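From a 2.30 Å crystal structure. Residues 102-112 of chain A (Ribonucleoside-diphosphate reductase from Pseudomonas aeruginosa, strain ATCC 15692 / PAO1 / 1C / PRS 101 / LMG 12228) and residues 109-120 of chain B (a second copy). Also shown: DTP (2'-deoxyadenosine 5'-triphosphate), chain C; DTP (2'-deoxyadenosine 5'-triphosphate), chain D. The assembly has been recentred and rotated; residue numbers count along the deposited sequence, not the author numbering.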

ATOM      1  N   GLN A 102      14.045  -3.135  54.570  1.00 68.13           N
ATOM      2  CA  GLN A 102      15.061  -4.125  54.229  1.00 65.54           C
ATOM      3  C   GLN A 102      15.052  -4.425  52.735  1.00 63.81           C
ATOM      4  O   GLN A 102      16.112  -4.564  52.114  1.00 60.76           O
ATOM      5  N   ASP A 103      13.861  -4.522  52.141  1.00 60.60           N
ATOM      6  CA  ASP A 103      13.768  -4.802  50.713  1.00 59.99           C
ATOM      7  C   ASP A 103      14.345  -3.662  49.885  1.00 62.12           C
ATOM      8  O   ASP A 103      15.044  -3.899  48.893  1.00 58.63           O
ATOM      9  N   GLN A 104      14.065  -2.414  50.274  1.00 70.49           N
ATOM     10  CA  GLN A 104      14.596  -1.277  49.528  1.00 72.60           C
ATOM     11  C   GLN A 104      16.097  -1.122  49.733  1.00 67.92           C
ATOM     12  O   GLN A 104      16.791  -0.622  48.840  1.00 67.88           O
ATOM     13  N   VAL A 105      16.618  -1.542  50.887  1.00 63.72           N
ATOM     14  CA  VAL A 105      18.062  -1.531  51.096  1.00 61.33           C
ATOM     15  C   VAL A 105      18.735  -2.513  50.145  1.00 58.83           C
ATOM     16  O   VAL A 105      19.731  -2.182  49.489  1.00 58.01           O
ATOM     17  N   GLU A 106      18.208  -3.737  50.064  1.00 55.33           N
ATOM     18  CA  GLU A 106      18.743  -4.706  49.114  1.00 53.21           C
ATOM     19  C   GLU A 106      18.664  -4.168  47.693  1.00 52.97           C
ATOM     20  O   GLU A 106      19.593  -4.353  46.899  1.00 49.81           O
ATOM     21  N   LEU A 107      17.562  -3.495  47.357  1.00 55.22           N
ATOM     22  CA  LEU A 107      17.402  -2.960  46.010  1.00 55.73           C
ATOM     23  C   LEU A 107      18.511  -1.967  45.683  1.00 55.64           C
ATOM     24  O   LEU A 107      19.119  -2.030  44.610  1.00 55.17           O
ATOM     25  N   ALA A 108      18.796  -1.045  46.607  1.00 56.15           N
ATOM     26  CA  ALA A 108      19.817  -0.033  46.357  1.00 56.93           C
ATOM     27  C   ALA A 108      21.191  -0.670  46.186  1.00 55.79           C
ATOM     28  O   ALA A 108      21.939  -0.322  45.264  1.00 54.87           O
ATOM     29  N   LEU A 109      21.546  -1.604  47.074  1.00 55.30           N
ATOM     30  CA  LEU A 109      22.811  -2.318  46.930  1.00 55.52           C
ATOM     31  C   LEU A 109      22.883  -3.039  45.589  1.00 55.53           C
ATOM     32  O   LEU A 109      23.928  -3.032  44.924  1.00 54.93           O
ATOM     33  N   MET A 110      21.777  -3.659  45.171  1.00 54.74           N
ATOM     34  CA  MET A 110      21.786  -4.469  43.958  1.00 53.68           C
ATOM     35  C   MET A 110      21.888  -3.607  42.705  1.00 56.18           C
ATOM     36  O   MET A 110      22.650  -3.931  41.788  1.00 54.73           O
ATOM     37  N   ARG A 111      21.117  -2.517  42.631  1.00 64.40           N
ATOM     38  CA  ARG A 111      21.178  -1.665  41.449  1.00 69.91           C
ATOM     39  C   ARG A 111      22.538  -1.000  41.299  1.00 67.50           C
ATOM     40  O   ARG A 111      22.913  -0.634  40.182  1.00 68.69           O
ATOM     41  N   ALA A 112      23.277  -0.838  42.395  1.00 57.39           N
ATOM     42  CA  ALA A 112      24.634  -0.315  42.359  1.00 55.67           C
ATOM     43  C   ALA A 112      25.665  -1.366  41.967  1.00 53.64           C
ATOM     44  O   ALA A 112      26.863  -1.068  41.977  1.00 53.88           O
TER
ATOM     45  N   LEU B 109      20.817  -9.982  37.439  1.00 48.68           N
ATOM     46  CA  LEU B 109      19.532  -9.801  38.105  1.00 48.88           C
ATOM     47  C   LEU B 109      19.552  -8.573  39.004  1.00 48.83           C
ATOM     48  O   LEU B 109      18.574  -7.819  39.066  1.00 49.16           O
ATOM     49  N   MET B 110      20.665  -8.356  39.705  1.00 49.50           N
ATOM     50  CA  MET B 110      20.747  -7.258  40.659  1.00 50.49           C
ATOM     51  C   MET B 110      20.741  -5.903  39.958  1.00 51.46           C
ATOM     52  O   MET B 110      20.070  -4.970  40.412  1.00 52.39           O
ATOM     53  N   ARG B 111      21.482  -5.766  38.855  1.00 61.03           N
ATOM     54  CA  ARG B 111      21.495  -4.489  38.146  1.00 64.92           C
ATOM     55  C   ARG B 111      20.138  -4.174  37.529  1.00 63.47           C
ATOM     56  O   ARG B 111      19.753  -3.002  37.449  1.00 65.48           O
ATOM     57  N   ALA B 112      19.407  -5.196  37.082  1.00 56.85           N
ATOM     58  CA  ALA B 112      18.085  -4.987  36.506  1.00 59.07           C
ATOM     59  C   ALA B 112      17.047  -4.569  37.542  1.00 59.14           C
ATOM     60  O   ALA B 112      15.939  -4.178  37.157  1.00 61.06           O
ATOM     61  N   GLY B 113      17.375  -4.627  38.831  1.00 52.82           N
ATOM     62  CA  GLY B 113      16.428  -4.276  39.868  1.00 53.81           C
ATOM     63  C   GLY B 113      15.501  -5.391  40.291  1.00 53.64           C
ATOM     64  O   GLY B 113      14.523  -5.127  41.001  1.00 54.37           O
ATOM     65  N   GLU B 114      15.773  -6.632  39.880  1.00 53.47           N
ATOM     66  CA  GLU B 114      14.940  -7.779  40.242  1.00 52.02           C
ATOM     67  C   GLU B 114      15.327  -8.252  41.645  1.00 50.03           C
ATOM     68  O   GLU B 114      15.939  -9.302  41.847  1.00 48.83           O
ATOM     69  N   GLN B 115      14.944  -7.440  42.633  1.00 52.04           N
ATOM     70  CA  GLN B 115      15.365  -7.696  44.008  1.00 52.87           C
ATOM     71  C   GLN B 115      14.763  -8.987  44.550  1.00 53.38           C
ATOM     72  O   GLN B 115      15.457  -9.774  45.204  1.00 53.06           O
ATOM     73  N   LYS B 116      13.473  -9.217  44.300  1.00 57.52           N
ATOM     74  CA  LYS B 116      12.837 -10.451  44.749  1.00 58.12           C
ATOM     75  C   LYS B 116      13.505 -11.670  44.126  1.00 53.93           C
ATOM     76  O   LYS B 116      13.887 -12.612  44.829  1.00 52.65           O
ATOM     77  N   VAL B 117      13.655 -11.667  42.802  1.00 50.61           N
ATOM     78  CA  VAL B 117      14.220 -12.822  42.115  1.00 49.32           C
ATOM     79  C   VAL B 117      15.686 -12.998  42.484  1.00 47.63           C
ATOM     80  O   VAL B 117      16.166 -14.125  42.653  1.00 47.19           O
ATOM     81  N   ALA B 118      16.422 -11.892  42.613  1.00 46.29           N
ATOM     82  CA  ALA B 118      17.844 -11.982  42.930  1.00 44.30           C
ATOM     83  C   ALA B 118      18.058 -12.605  44.303  1.00 43.57           C
ATOM     84  O   ALA B 118      18.882 -13.513  44.462  1.00 42.00           O
ATOM     85  N   ARG B 119      17.324 -12.130  45.312  1.00 45.46           N
ATOM     86  CA  ARG B 119      17.514 -12.672  46.650  1.00 47.45           C
ATOM     87  C   ARG B 119      17.104 -14.138  46.702  1.00 47.29           C
ATOM     88  O   ARG B 119      17.767 -14.948  47.358  1.00 46.34           O
ATOM     89  N   ASP B 120      16.038 -14.506  45.983  1.00 53.83           N
ATOM     90  CA  ASP B 120      15.631 -15.908  45.934  1.00 56.88           C
ATOM     91  C   ASP B 120      16.649 -16.757  45.185  1.00 53.30           C
ATOM     92  O   ASP B 120      16.854 -17.926  45.529  1.00 53.79           O
TER

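The chain A stretch is a single helix running to R111(A), whereas the chain B stretch leaves one helix, turns at G113(B) and enters a second at Q115(B). This second helix crosses helix 102-111 almost at right angles (85°), with a closest axial approach of 10.2 Å, and together the two stretches bury 626 Å².

Q102(A), at the start of the stretch, takes no part in the contact. Its side chain (chi1 and chi2 both m) leads away from the chain B stretch and reaches the bound nucleotides, where NE2 donates a hydrogen bond of 2.6 Å to O3' of the chain D 2'-deoxyadenosine 5'-triphosphate.

One turn of helix brings D103(A) and E106(A) to the second helix of chain B. D103(A) leaves its backbone sideways with chi1 m, and its OD2 forms a long salt bridge of 3.8 Å with K116(B) NZ. The lysine CB points away from chain A, but the end of the chain comes back nearer, its chi1 of -101° lying between wells. Q104(A) and V105(A) make no contact with the chain B stretch.

E106(A) is the polar centre of the interface. Its CA-to-CB bond points toward chain B, and an m, t conformation extends the carboxylate to donors from two residues, Q115(B) and R119(B). Q115(B) NE2 donates to E106(A) OE1 at 2.6 Å, and R119(B) NE donates to the same oxygen at 2.9 Å. A second arginine bond, from R119(B) NH2 to E106(A) OE2 at 3.1 Å, completes a two-pronged salt bridge in which the carboxylate meets the edge of the guanidinium. The arginine starts from chi1 p and also points its CB toward chain A. Such an arrangement compensates the buried carboxylate directly.

L107(A) (t, p) starts sideways, but its end comes nearer, placing CD1 3.6 Å from G113(B) O. With D103(A), E106(A) and M110(A) it frames the hole that receives Q115(B), whose t chi1 carries the side chain in among these four residues. A108(A) and L109(A) stay clear of the contact.

M110(A) has the largest covered area, 123 Å². Its CA-to-CB bond points toward chain B, and the extended m, t, t side chain runs on so that SD lies 3.8 Å from A118(B) CB and 3.7 Å from Q115(B) CA. At its base, M110(A) CB packs 3.5 Å from M110(B) CB. The chain B methionine has the same m, t, t rotamer but leaves sideways. The backbones also converge here: M110(A) O and M110(B) O, both acceptors, lie 3.1 Å apart without a hydrogen bond.

R111(A) closes the interface. Its side chain begins sideways with chi1 m and bends at chi3 (p), so that one guanidinium face lies over the backbone from R111(B) to G113(B), with NH1 3.4 Å from G113(B) CA. The glycine makes room for this: an ideal CB would fall 2.1 Å from R111(A) NH1. Its positive phi, part of a Schellman motif, independently calls for glycine.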

ATOM      1  CB  GLN A 102      14.833  -5.406  55.034  1.00 64.23           C
ATOM      2  CG  GLN A 102      15.125  -5.286  56.525  1.00 65.05           C
ATOM      3  CD  GLN A 102      16.605  -5.388  56.841  1.00 63.99           C
ATOM      4  OE1 GLN A 102      17.407  -4.564  56.397  1.00 63.35           O
ATOM      5  NE2 GLN A 102      16.977  -6.408  57.609  1.00 62.65           N
ATOM      6  CB  ASP A 103      12.313  -5.063  50.323  1.00 61.51           C
ATOM      7  CG  ASP A 103      11.853  -6.464  50.683  1.00 60.26           C
ATOM      8  OD1 ASP A 103      12.573  -7.157  51.433  1.00 58.15           O
ATOM      9  OD2 ASP A 103      10.769  -6.873  50.215  1.00 61.07           O
ATOM     10  CB  GLN A 104      13.863   0.003  49.928  1.00 77.04           C
ATOM     11  CG  GLN A 104      12.429   0.072  49.419  1.00 80.48           C
ATOM     12  CD  GLN A 104      12.347   0.130  47.903  1.00 81.11           C
ATOM     13  OE1 GLN A 104      13.185   0.749  47.248  1.00 80.48           O
ATOM     14  NE2 GLN A 104      11.336  -0.522  47.339  1.00 82.05           N
ATOM     15  CB  VAL A 105      18.398  -1.843  52.566  1.00 60.48           C
ATOM     16  CG1 VAL A 105      19.882  -2.176  52.730  1.00 59.87           C
ATOM     17  CG2 VAL A 105      18.020  -0.664  53.455  1.00 63.60           C
ATOM     18  CB  GLU A 106      17.987  -6.031  49.216  1.00 52.61           C
ATOM     19  CG  GLU A 106      18.223  -6.802  50.510  1.00 52.45           C
ATOM     20  CD  GLU A 106      17.449  -8.114  50.564  1.00 51.77           C
ATOM     21  OE1 GLU A 106      16.678  -8.398  49.619  1.00 49.02           O
ATOM     22  OE2 GLU A 106      17.613  -8.863  51.554  1.00 50.58           O
ATOM     23  CB  LEU A 107      16.025  -2.308  45.871  1.00 58.63           C
ATOM     24  CG  LEU A 107      15.711  -1.660  44.518  1.00 60.68           C
ATOM     25  CD1 LEU A 107      15.774  -2.684  43.389  1.00 58.87           C
ATOM     26  CD2 LEU A 107      14.348  -0.981  44.547  1.00 61.84           C
ATOM     27  CB  ALA A 108      19.832   0.987  47.495  1.00 59.22           C
ATOM     28  CB  LEU A 109      22.986  -3.316  48.074  1.00 53.31           C
ATOM     29  CG  LEU A 109      23.431  -2.751  49.425  1.00 54.07           C
ATOM     30  CD1 LEU A 109      23.140  -3.745  50.545  1.00 52.20           C
ATOM     31  CD2 LEU A 109      24.913  -2.397  49.389  1.00 53.34           C
ATOM     32  CB  MET A 110      20.533  -5.337  43.908  1.00 50.53           C
ATOM     33  CG  MET A 110      20.530  -6.467  44.918  1.00 49.93           C
ATOM     34  SD  MET A 110      18.999  -7.406  44.847  1.00 45.28           S
ATOM     35  CE  MET A 110      19.260  -8.600  46.157  1.00 46.09           C
ATOM     36  CB  ARG A 111      20.080  -0.599  41.492  1.00 73.20           C
ATOM     37  CG  ARG A 111      18.668  -1.155  41.386  1.00 75.17           C
ATOM     38  CD  ARG A 111      17.658  -0.064  41.072  1.00 79.96           C
ATOM     39  NE  ARG A 111      17.524   0.156  39.630  1.00 83.63           N
ATOM     40  CZ  ARG A 111      16.521  -0.298  38.880  1.00 85.11           C
ATOM     41  NH1 ARG A 111      15.531  -1.002  39.417  1.00 84.69           N
ATOM     42  NH2 ARG A 111      16.501  -0.039  37.578  1.00 87.28           N
ATOM     43  CB  ALA A 112      25.003   0.275  43.721  1.00 57.45           C
TER
ATOM     44  CB  LEU B 109      19.186 -11.046  38.924  1.00 48.32           C
ATOM     45  CG  LEU B 109      18.845 -12.321  38.152  1.00 49.00           C
ATOM     46  CD1 LEU B 109      18.999 -13.532  39.051  1.00 49.13           C
ATOM     47  CD2 LEU B 109      17.430 -12.248  37.597  1.00 50.64           C
ATOM     48  CB  MET B 110      21.999  -7.427  41.521  1.00 48.38           C
ATOM     49  CG  MET B 110      21.923  -8.618  42.467  1.00 46.15           C
ATOM     50  SD  MET B 110      23.406  -8.799  43.475  1.00 46.75           S
ATOM     51  CE  MET B 110      22.946 -10.158  44.545  1.00 46.01           C
ATOM     52  CB  ARG B 111      22.573  -4.485  37.062  1.00 67.27           C
ATOM     53  CG  ARG B 111      23.995  -4.377  37.583  1.00 69.29           C
ATOM     54  CD  ARG B 111      24.747  -3.263  36.879  1.00 77.10           C
ATOM     55  NE  ARG B 111      26.194  -3.405  37.016  1.00 80.26           N
ATOM     56  CZ  ARG B 111      26.956  -4.139  36.209  1.00 80.66           C
ATOM     57  NH1 ARG B 111      26.417  -4.812  35.197  1.00 79.21           N
ATOM     58  NH2 ARG B 111      28.264  -4.204  36.417  1.00 81.87           N
ATOM     59  CB  ALA B 112      17.620  -6.257  35.794  1.00 57.74           C
ATOM     60  CB  GLU B 114      15.091  -8.889  39.212  1.00 54.59           C
ATOM     61  CG  GLU B 114      14.671  -8.499  37.798  1.00 59.16           C
ATOM     62  CD  GLU B 114      13.178  -8.263  37.673  1.00 62.88           C
ATOM     63  OE1 GLU B 114      12.430  -8.653  38.593  1.00 63.03           O
ATOM     64  OE2 GLU B 114      12.751  -7.683  36.654  1.00 66.99           O
ATOM     65  CB  GLN B 115      14.983  -6.509  44.893  1.00 55.21           C
ATOM     66  CG  GLN B 115      15.346  -6.676  46.359  1.00 54.07           C
ATOM     67  CD  GLN B 115      14.168  -7.107  47.218  1.00 57.38           C
ATOM     68  OE1 GLN B 115      13.010  -7.014  46.804  1.00 58.47           O
ATOM     69  NE2 GLN B 115      14.461  -7.578  48.423  1.00 56.00           N
ATOM     70  CB  LYS B 116      11.348 -10.426  44.406  1.00 61.89           C
ATOM     71  CG  LYS B 116      10.444 -10.085  45.572  1.00 68.23           C
ATOM     72  CD  LYS B 116      10.416 -11.207  46.594  1.00 71.80           C
ATOM     73  CE  LYS B 116       9.232 -11.066  47.535  1.00 76.73           C
ATOM     74  NZ  LYS B 116       9.201  -9.730  48.195  1.00 78.08           N
ATOM     75  CB  VAL B 117      14.027 -12.671  40.594  1.00 51.44           C
ATOM     76  CG1 VAL B 117      14.665 -13.832  39.847  1.00 50.44           C
ATOM     77  CG2 VAL B 117      12.549 -12.579  40.262  1.00 53.72           C
ATOM     78  CB  ALA B 118      18.489 -10.597  42.862  1.00 44.38           C
ATOM     79  CB  ARG B 119      16.743 -11.841  47.681  1.00 50.63           C
ATOM     80  CG  ARG B 119      15.234 -12.053  47.693  1.00 54.36           C
ATOM     81  CD  ARG B 119      14.532 -11.058  48.612  1.00 54.70           C
ATOM     82  NE  ARG B 119      15.260 -10.876  49.860  1.00 56.71           N
ATOM     83  CZ  ARG B 119      15.204 -11.717  50.886  1.00 59.04           C
ATOM     84  NH1 ARG B 119      14.446 -12.804  50.815  1.00 61.04           N
ATOM     85  NH2 ARG B 119      15.910 -11.472  51.981  1.00 61.06           N
ATOM     86  CB  ASP B 120      14.253 -16.041  45.281  1.00 61.31           C
ATOM     87  CG  ASP B 120      13.129 -15.545  46.173  1.00 65.88           C
ATOM     88  OD1 ASP B 120      13.374 -15.295  47.372  1.00 66.89           O
ATOM     89  OD2 ASP B 120      11.992 -15.418  45.673  1.00 69.21           O
TER
HETATM   90  PG  DTP C1001      17.077  -4.783  66.361  1.00 89.75           P
HETATM   91  O1G DTP C1001      17.866  -3.758  67.083  1.00 88.73           O
HETATM   92  O2G DTP C1001      17.861  -5.433  65.206  1.00 86.06           O
HETATM   93  O3G DTP C1001      16.580  -5.889  67.271  1.00 92.68           O
HETATM   94  PB  DTP C1001      15.586  -4.017  64.077  1.00 88.97           P
HETATM   95  O1B DTP C1001      15.840  -5.305  63.397  1.00 89.04           O
HETATM   96  O2B DTP C1001      14.218  -3.456  63.738  1.00 88.89           O
HETATM   97  O3B DTP C1001      15.798  -4.162  65.646  1.00 88.02           O
HETATM   98  PA  DTP C1001      18.172  -3.435  63.105  1.00 88.48           P
HETATM   99  O1A DTP C1001      19.174  -2.382  63.352  1.00 88.61           O
HETATM  100  O2A DTP C1001      18.578  -4.827  63.600  1.00 85.32           O
HETATM  101  O3A DTP C1001      16.760  -3.015  63.701  1.00 89.67           O
HETATM  102  O5' DTP C1001      17.788  -3.542  61.609  1.00 88.67           O
HETATM  103  C5' DTP C1001      17.394  -2.308  61.003  1.00 91.25           C
HETATM  104  C4' DTP C1001      16.736  -2.538  59.670  1.00 94.21           C
HETATM  105  O4' DTP C1001      15.458  -1.874  59.654  1.00 97.42           O
HETATM  106  C3' DTP C1001      17.501  -1.919  58.510  1.00 95.48           C
HETATM  107  O3' DTP C1001      17.185  -2.549  57.268  1.00 95.04           O
HETATM  108  C2' DTP C1001      17.013  -0.476  58.535  1.00 98.01           C
HETATM  109  C1' DTP C1001      15.616  -0.556  59.141  1.00100.13           C
HETATM  110  N9  DTP C1001      15.378   0.398  60.221  1.00103.28           N
HETATM  111  C8  DTP C1001      15.681   0.280  61.551  1.00103.97           C
HETATM  112  N7  DTP C1001      15.425   1.354  62.258  1.00103.69           N
HETATM  113  C5  DTP C1001      14.910   2.243  61.327  1.00103.90           C
HETATM  114  C6  DTP C1001      14.446   3.566  61.437  1.00104.92           C
HETATM  115  N6  DTP C1001      14.538   4.291  62.559  1.00105.24           N
HETATM  116  N1  DTP C1001      13.960   4.153  60.321  1.00105.29           N
HETATM  117  C2  DTP C1001      13.963   3.460  59.178  1.00104.98           C
HETATM  118  N3  DTP C1001      14.408   2.225  58.949  1.00104.61           N
HETATM  119  C4  DTP C1001      14.866   1.664  60.070  1.00104.01           C
HETATM  120  PG  DTP D1002      17.454  -9.399  64.055  0.95 79.93           P
HETATM  121  O1G DTP D1002      17.523  -8.022  64.495  0.95 80.85           O
HETATM  122  O2G DTP D1002      18.528 -10.270  64.623  0.95 79.11           O
HETATM  123  O3G DTP D1002      16.117 -10.034  64.296  0.95 82.35           O
HETATM  124  PB  DTP D1002      18.145  -8.364  61.430  0.95 75.47           P
HETATM  125  O1B DTP D1002      17.515  -7.058  61.686  0.95 79.33           O
HETATM  126  O2B DTP D1002      17.864  -8.810  60.003  0.95 77.18           O
HETATM  127  O3B DTP D1002      17.640  -9.450  62.477  0.95 79.93           O
HETATM  128  PA  DTP D1002      20.536  -7.316  62.658  0.95 76.43           P
HETATM  129  O1A DTP D1002      21.736  -8.017  63.161  0.95 75.12           O
HETATM  130  O2A DTP D1002      19.642  -6.817  63.804  0.95 79.78           O
HETATM  131  O3A DTP D1002      19.709  -8.280  61.699  0.95 76.55           O
HETATM  132  O5' DTP D1002      20.835  -6.099  61.709  0.95 73.17           O
HETATM  133  C5' DTP D1002      21.892  -6.199  60.743  0.95 70.92           C
HETATM  134  C4' DTP D1002      21.406  -5.914  59.342  0.95 70.10           C
HETATM  135  O4' DTP D1002      22.509  -5.410  58.560  0.95 67.93           O
HETATM  136  C3' DTP D1002      20.853  -7.134  58.590  0.95 70.41           C
HETATM  137  O3' DTP D1002      19.523  -6.883  58.136  0.95 69.44           O
HETATM  138  C2' DTP D1002      21.792  -7.308  57.395  0.95 68.65           C
HETATM  139  C1' DTP D1002      22.991  -6.432  57.713  0.95 67.52           C
HETATM  140  N9  DTP D1002      24.102  -7.114  58.372  0.95 64.65           N
HETATM  141  C8  DTP D1002      24.499  -7.049  59.681  0.95 62.99           C
HETATM  142  N7  DTP D1002      25.509  -7.832  59.974  0.95 63.19           N
HETATM  143  C5  DTP D1002      25.800  -8.456  58.771  0.95 62.77           C
HETATM  144  C6  DTP D1002      26.769  -9.410  58.407  0.95 61.41           C
HETATM  145  N6  DTP D1002      27.614  -9.978  59.270  0.95 61.74           N
HETATM  146  N1  DTP D1002      26.808  -9.801  57.116  0.95 61.69           N
HETATM  147  C2  DTP D1002      25.929  -9.277  56.258  0.95 61.56           C
HETATM  148  N3  DTP D1002      24.962  -8.389  56.488  0.95 62.83           N
HETATM  149  C4  DTP D1002      24.947  -8.015  57.773  0.95 63.73           C